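Long-range contacts in EF-P arginine 32 rhamnosyl-transferase (Pseudomonas putida KT2440, PDB 5NV8), which belongs to the EarP family of bacterial glycosyltransferases, with a GT-B type fold, and holds 2'-deoxy-thymidine-beta-L-rhamnose in a pocket: residues Asp272-Cys278 with Arg291-Gln297; Tyr322-Ser327 with Glu360-Ala365. All blocks are in the same frame, centred on the assembly; numbering follows the deposited sequence.

Interaction 1: Asp272-Cys278 with Arg291-Gln297; sequences DRLLWSC and RAQWAGQ
Residues 272-277 form the last turns of one helix and 291-295 those of another. Both run in the same general sense, their axes 9.1 Å apart at closest approach and crossing at -45°. The register pairs Asp272 with Arg291 (CA-CA 7.0 Å) and Trp276 with Ala295 (5.4 Å), so the backbones converge toward their C-terminal ends. Asp272 (chi1 m) places OD2 3.3 Å from NH1 of Arg291 (chi1 and chi2 m), a salt bridge whose hydrogen bond is weak; the stronger partner of Arg291 is Glu166, reached through NH2. Asp272 OD1 receives a bond from a water (2.7 Å), which also donates to Arg291 O (2.7 Å) and weakly accepts from Trp276 NE1 (3.2 Å). Leu275 (m, t) points at the other helix: CB meets Ala295 CB at 3.9 Å and CD1 meets Ala292 CB at 4.3 Å. Trp276 (chi1 m, chi2 -18°) starts away but swings its indole back, CD1 lying 3.7 Å from Ala295 CB at the ring edge. Cys278 leaves helical geometry; its O accepts from NE2 of Gln297 (chi1 and chi2 m; 3.2 Å), just past Gly296, the first residue to leave the second helix, with positive phi (81°). This is helix packing within an alpha/beta, Rossmann-like domain: strand 280-284 links the helices and sets Val283 against Leu275 and Ala292, strand 199-203 touches Leu275 and Cys278, and helix 169-177 packs on Trp276 and Arg291.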
loop_
_atom_site.group_PDB
_atom_site.type_symbol
_atom_site.label_atom_id
_atom_site.label_comp_id
_atom_site.label_asym_id
_atom_site.label_seq_id
_atom_site.Cartn_x
_atom_site.Cartn_y
_atom_site.Cartn_z
ATOM N N ASP A 272 -2.388 -4.498 6.888
ATOM C CA ASP A 272 -3.401 -3.454 7.016
ATOM C C ASP A 272 -3.394 -2.862 8.420
ATOM O O ASP A 272 -3.476 -1.639 8.587
ATOM C CB ASP A 272 -4.786 -4.011 6.683
ATOM C CG ASP A 272 -5.017 -4.159 5.190
ATOM O OD1 ASP A 272 -4.530 -3.305 4.415
ATOM O OD2 ASP A 272 -5.692 -5.132 4.792
ATOM N N ARG A 273 -3.304 -3.718 9.441
ATOM C CA ARG A 273 -3.224 -3.232 10.815
ATOM C C ARG A 273 -1.986 -2.367 11.015
ATOM O O ARG A 273 -2.023 -1.378 11.757
ATOM C CB ARG A 273 -3.224 -4.411 11.791
ATOM C CG ARG A 273 -4.254 -5.496 11.482
ATOM C CD ARG A 273 -4.844 -6.099 12.754
ATOM N NE ARG A 273 -4.078 -7.251 13.229
ATOM C CZ ARG A 273 -4.165 -7.755 14.458
ATOM N NH1 ARG A 273 -4.986 -7.209 15.344
ATOM N NH2 ARG A 273 -3.429 -8.803 14.803
ATOM N N LEU A 274 -0.882 -2.721 10.355
ATOM C CA LEU A 274 0.312 -1.882 10.396
ATOM C C LEU A 274 0.028 -0.498 9.824
ATOM O O LEU A 274 0.322 0.520 10.461
ATOM C CB LEU A 274 1.452 -2.555 9.631
ATOM C CG LEU A 274 2.844 -1.939 9.809
ATOM C CD1 LEU A 274 3.201 -1.824 11.283
ATOM C CD2 LEU A 274 3.890 -2.749 9.066
ATOM N N LEU A 275 -0.554 -0.445 8.621
ATOM C CA LEU A 275 -0.853 0.842 7.996
ATOM C C LEU A 275 -1.788 1.675 8.865
ATOM O O LEU A 275 -1.576 2.881 9.036
ATOM C CB LEU A 275 -1.466 0.625 6.612
ATOM C CG LEU A 275 -0.599 -0.057 5.550
ATOM C CD1 LEU A 275 -1.404 -0.291 4.279
ATOM C CD2 LEU A 275 0.650 0.765 5.253
ATOM N N TRP A 276 -2.825 1.048 9.427
ATOM C CA TRP A 276 -3.769 1.763 10.278
ATOM C C TRP A 276 -3.126 2.279 11.560
ATOM O O TRP A 276 -3.663 3.206 12.176
ATOM C CB TRP A 276 -4.954 0.857 10.630
ATOM C CG TRP A 276 -5.656 0.264 9.442
ATOM C CD1 TRP A 276 -5.586 0.694 8.146
ATOM C CD2 TRP A 276 -6.533 -0.873 9.439
ATOM N NE1 TRP A 276 -6.367 -0.101 7.341
ATOM C CE2 TRP A 276 -6.955 -1.071 8.109
ATOM C CE3 TRP A 276 -7.002 -1.740 10.432
ATOM C CZ2 TRP A 276 -7.826 -2.097 7.747
ATOM C CZ3 TRP A 276 -7.866 -2.760 10.069
ATOM C CH2 TRP A 276 -8.269 -2.929 8.739
ATOM N N SER A 277 -1.990 1.711 11.970
ATOM C CA SER A 277 -1.388 2.037 13.257
ATOM C C SER A 277 -0.431 3.221 13.197
ATOM O O SER A 277 -0.269 3.921 14.203
ATOM C CB SER A 277 -0.653 0.812 13.808
ATOM O OG SER A 277 -1.574 -0.132 14.337
ATOM N N CYS A 278 0.191 3.468 12.050
ATOM C CA CYS A 278 1.232 4.475 11.913
ATOM C C CYS A 278 0.646 5.812 11.459
ATOM O O CYS A 278 -0.416 5.877 10.836
ATOM C CB CYS A 278 2.291 4.008 10.910
ATOM S SG CYS A 278 2.961 2.374 11.211
ATOM N N ARG A 291 -3.738 0.093 -0.597
ATOM C CA ARG A 291 -4.040 -0.237 0.793
ATOM C C ARG A 291 -3.779 0.948 1.716
ATOM O O ARG A 291 -4.556 1.205 2.642
ATOM C CB ARG A 291 -3.215 -1.444 1.231
ATOM C CG ARG A 291 -3.649 -2.747 0.589
ATOM C CD ARG A 291 -4.860 -3.304 1.302
ATOM N NE ARG A 291 -6.058 -3.239 0.478
ATOM C CZ ARG A 291 -7.231 -3.744 0.836
ATOM N NH1 ARG A 291 -7.363 -4.351 2.010
ATOM N NH2 ARG A 291 -8.271 -3.645 0.020
ATOM N N ALA A 292 -2.691 1.684 1.477
ATOM C CA ALA A 292 -2.397 2.846 2.309
ATOM C C ALA A 292 -3.379 3.981 2.055
ATOM O O ALA A 292 -3.606 4.809 2.943
ATOM C CB ALA A 292 -0.962 3.317 2.072
ATOM N N GLN A 293 -3.963 4.042 0.854
ATOM C CA GLN A 293 -4.986 5.048 0.589
ATOM C C GLN A 293 -6.248 4.768 1.398
ATOM O O GLN A 293 -6.859 5.695 1.943
ATOM C CB GLN A 293 -5.290 5.111 -0.911
ATOM C CG GLN A 293 -4.136 5.657 -1.754
ATOM C CD GLN A 293 -4.413 5.630 -3.250
ATOM O OE1 GLN A 293 -5.269 6.361 -3.748
ATOM N NE2 GLN A 293 -3.685 4.786 -3.974
ATOM N N TRP A 294 -6.648 3.496 1.496
ATOM C CA TRP A 294 -7.757 3.130 2.369
ATOM C C TRP A 294 -7.420 3.323 3.841
ATOM O O TRP A 294 -8.331 3.527 4.648
ATOM C CB TRP A 294 -8.181 1.678 2.129
ATOM C CG TRP A 294 -8.554 1.349 0.700
ATOM C CD1 TRP A 294 -8.156 0.256 -0.011
ATOM C CD2 TRP A 294 -9.397 2.113 -0.180
ATOM N NE1 TRP A 294 -8.695 0.287 -1.274
ATOM C CE2 TRP A 294 -9.460 1.417 -1.403
ATOM C CE3 TRP A 294 -10.105 3.312 -0.051
ATOM C CZ2 TRP A 294 -10.198 1.882 -2.490
ATOM C CZ3 TRP A 294 -10.833 3.773 -1.131
ATOM C CH2 TRP A 294 -10.875 3.060 -2.334
ATOM N N ALA A 295 -6.133 3.274 4.205
ATOM C CA ALA A 295 -5.741 3.504 5.594
ATOM C C ALA A 295 -6.071 4.921 6.054
ATOM O O ALA A 295 -6.301 5.143 7.249
ATOM C CB ALA A 295 -4.248 3.226 5.776
ATOM N N GLY A 296 -6.090 5.887 5.135
ATOM C CA GLY A 296 -6.510 7.236 5.458
ATOM C C GLY A 296 -5.472 8.125 6.117
ATOM O O GLY A 296 -5.790 9.277 6.436
ATOM N N GLN A 297 -4.249 7.642 6.329
ATOM C CA GLN A 297 -3.197 8.440 6.944
ATOM C C GLN A 297 -2.288 9.044 5.884
ATOM O O GLN A 297 -2.275 8.593 4.735
ATOM C CB GLN A 297 -2.370 7.578 7.908
ATOM C CG GLN A 297 -3.202 6.781 8.895
ATOM C CD GLN A 297 -3.735 7.637 10.027
ATOM O OE1 GLN A 297 -4.725 8.351 9.865
ATOM N NE2 GLN A 297 -3.082 7.566 11.183
HETATM O O HOH W 1 -5.060 -0.701 4.476
#

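Interaction 2: Tyr322-Ser327 with Glu360-Ala365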
loop_
_atom_site.group_PDB
_atom_site.type_symbol
_atom_site.label_atom_id
_atom_site.label_comp_id
_atom_site.label_asym_id
_atom_site.label_seq_id
_atom_site.Cartn_x
_atom_site.Cartn_y
_atom_site.Cartn_z
ATOM N N TYR A 322 -4.685 13.909 -6.801
ATOM C CA TYR A 322 -4.429 13.818 -5.367
ATOM C C TYR A 322 -4.255 15.186 -4.723
ATOM O O TYR A 322 -4.560 15.350 -3.537
ATOM C CB TYR A 322 -3.190 12.955 -5.114
ATOM C CG TYR A 322 -3.106 12.382 -3.713
ATOM C CD1 TYR A 322 -4.000 11.409 -3.286
ATOM C CD2 TYR A 322 -2.132 12.812 -2.821
ATOM C CE1 TYR A 322 -3.930 10.881 -2.008
ATOM C CE2 TYR A 322 -2.051 12.291 -1.542
ATOM C CZ TYR A 322 -2.952 11.326 -1.140
ATOM O OH TYR A 322 -2.880 10.803 0.130
ATOM N N ARG A 323 -3.783 16.174 -5.476
ATOM C CA ARG A 323 -3.395 17.466 -4.922
ATOM C C ARG A 323 -4.504 18.511 -4.962
ATOM O O ARG A 323 -4.264 19.658 -4.569
ATOM C CB ARG A 323 -2.175 18.001 -5.681
ATOM C CG ARG A 323 -2.540 18.667 -6.998
ATOM C CD ARG A 323 -1.322 18.975 -7.837
ATOM N NE ARG A 323 -1.013 20.400 -7.814
ATOM C CZ ARG A 323 -0.074 20.972 -8.560
ATOM N NH1 ARG A 323 0.640 20.241 -9.405
ATOM N NH2 ARG A 323 0.141 22.276 -8.468
ATOM N N CYS A 324 -5.713 18.142 -5.394
ATOM C CA CYS A 324 -6.691 19.142 -5.821
ATOM C C CYS A 324 -7.136 20.052 -4.678
ATOM O O CYS A 324 -7.294 21.263 -4.874
ATOM C CB CYS A 324 -7.894 18.448 -6.459
ATOM S SG CYS A 324 -7.638 17.990 -8.189
ATOM N N GLY A 325 -7.343 19.502 -3.483
ATOM C CA GLY A 325 -7.978 20.270 -2.428
ATOM C C GLY A 325 -7.084 21.093 -1.518
ATOM O O GLY A 325 -7.602 21.878 -0.718
ATOM N N LEU A 326 -5.767 20.958 -1.615
ATOM C CA LEU A 326 -4.877 21.565 -0.635
ATOM C C LEU A 326 -4.512 23.000 -1.011
ATOM O O LEU A 326 -4.574 23.406 -2.173
ATOM C CB LEU A 326 -3.607 20.729 -0.475
ATOM C CG LEU A 326 -3.804 19.381 0.221
ATOM C CD1 LEU A 326 -2.725 18.395 -0.197
ATOM C CD2 LEU A 326 -3.827 19.553 1.734
ATOM N N SER A 327 -4.126 23.766 0.009
ATOM C CA SER A 327 -3.686 25.138 -0.184
ATOM C C SER A 327 -2.337 25.170 -0.900
ATOM O O SER A 327 -1.670 24.148 -1.079
ATOM C CB SER A 327 -3.593 25.863 1.159
ATOM O OG SER A 327 -2.661 25.224 2.014
ATOM N N GLU A 360 -3.215 19.830 7.712
ATOM C CA GLU A 360 -3.804 19.853 6.377
ATOM C C GLU A 360 -3.604 18.523 5.660
ATOM O O GLU A 360 -4.521 18.024 4.999
ATOM C CB GLU A 360 -3.206 20.996 5.555
ATOM C CG GLU A 360 -4.085 22.233 5.463
ATOM C CD GLU A 360 -3.919 22.975 4.149
ATOM O OE1 GLU A 360 -2.878 23.637 3.958
ATOM O OE2 GLU A 360 -4.832 22.895 3.302
ATOM N N LEU A 361 -2.411 17.933 5.781
ATOM C CA LEU A 361 -2.144 16.669 5.100
ATOM C C LEU A 361 -2.914 15.519 5.738
ATOM O O LEU A 361 -3.362 14.604 5.037
ATOM C CB LEU A 361 -0.642 16.381 5.098
ATOM C CG LEU A 361 0.244 17.431 4.419
ATOM C CD1 LEU A 361 1.665 16.916 4.256
ATOM C CD2 LEU A 361 -0.337 17.837 3.076
ATOM N N GLN A 362 -3.074 15.549 7.065
ATOM C CA GLN A 362 -3.869 14.532 7.748
ATOM C C GLN A 362 -5.306 14.525 7.237
ATOM O O GLN A 362 -5.861 13.466 6.915
ATOM C CB GLN A 362 -3.845 14.775 9.258
ATOM C CG GLN A 362 -2.544 14.406 9.947
ATOM C CD GLN A 362 -2.641 14.524 11.457
ATOM O OE1 GLN A 362 -2.029 15.404 12.064
ATOM N NE2 GLN A 362 -3.415 13.636 12.070
ATOM N N GLN A 363 -5.928 15.704 7.167
ATOM C CA GLN A 363 -7.302 15.791 6.685
ATOM C C GLN A 363 -7.392 15.431 5.207
ATOM O O GLN A 363 -8.364 14.801 4.774
ATOM C CB GLN A 363 -7.854 17.195 6.936
ATOM C CG GLN A 363 -9.376 17.298 6.909
ATOM C CD GLN A 363 -10.025 16.860 8.210
ATOM O OE1 GLN A 363 -9.851 15.726 8.653
ATOM N NE2 GLN A 363 -10.779 17.761 8.828
ATOM N N HIS A 364 -6.382 15.815 4.422
ATOM C CA HIS A 364 -6.392 15.516 2.994
ATOM C C HIS A 364 -6.352 14.013 2.738
ATOM O O HIS A 364 -7.010 13.514 1.816
ATOM C CB HIS A 364 -5.213 16.204 2.311
ATOM C CG HIS A 364 -5.242 16.112 0.818
ATOM N ND1 HIS A 364 -6.057 16.906 0.042
ATOM C CD2 HIS A 364 -4.555 15.322 -0.040
ATOM C CE1 HIS A 364 -5.872 16.610 -1.232
ATOM N NE2 HIS A 364 -4.967 15.651 -1.309
ATOM N N ALA A 365 -5.586 13.274 3.543
ATOM C CA ALA A 365 -5.505 11.829 3.360
ATOM C C ALA A 365 -6.828 11.150 3.701
ATOM O O ALA A 365 -7.227 10.190 3.033
ATOM C CB ALA A 365 -4.370 11.257 4.207
HETATM O O HOH W 2 -4.491 8.997 1.247
#
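His364 drives one edge of its imidazole toward the face of the Tyr322 ring, a T-shaped pair with centroids 5.3 Å apart and planes at 89°. Leu326 lies over a face of the same imidazole: CD1 stands 3.5 Å from the His364 ring centroid, 6° off the normal, a clear CH-pi contact. Leu326 CD1 also meets Leu361 CD2 at 4.1 Å. The type I turn from Arg323 to Leu326 brings this leucine round to the helix. The arrangement is an interhelical loop, between helices 315-322 and 328-343, packed on one side of helix 358-373; Glu360 and His364, one turn apart, both point toward it. Where the loop ends, Ser327 is the N-cap residue of helix 328-343. Glu360 meets it with both carboxylate oxygens, OE1 accepting from Ser327 OG (2.5 Å) and OE2 weakly from Ser327 N (3.5 Å). At the other end, a water sits 2.7 Å from Tyr322 OH and donates weakly to Ala365 O (3.5 Å).

Along the chain, interaction 1 comes first: it closes a short excursion of 12 residues that runs through strand 280-284, joining two successive helices of the alpha/beta domain, with the side chain of Arg291 about 6 Å from the bound 2'-deoxy-thymidine-beta-L-rhamnose. The chain then passes through strand 299-302 and along helix 315-322, at whose end interaction 2 opens; that contact closes a wider, mostly helical loop with no strand, containing helices 328-343 and 347-355. The two loops follow in series, neither nesting nor crossing. Their centres are about 17 Å apart, yet they touch: Ala365 CB packs on Gly296 O (3.3 Å) and Gln297 O (3.4 Å). Trp368 adds a second tie, hydrogen-bonding Gln293 and meeting Tyr322 edge-to-face.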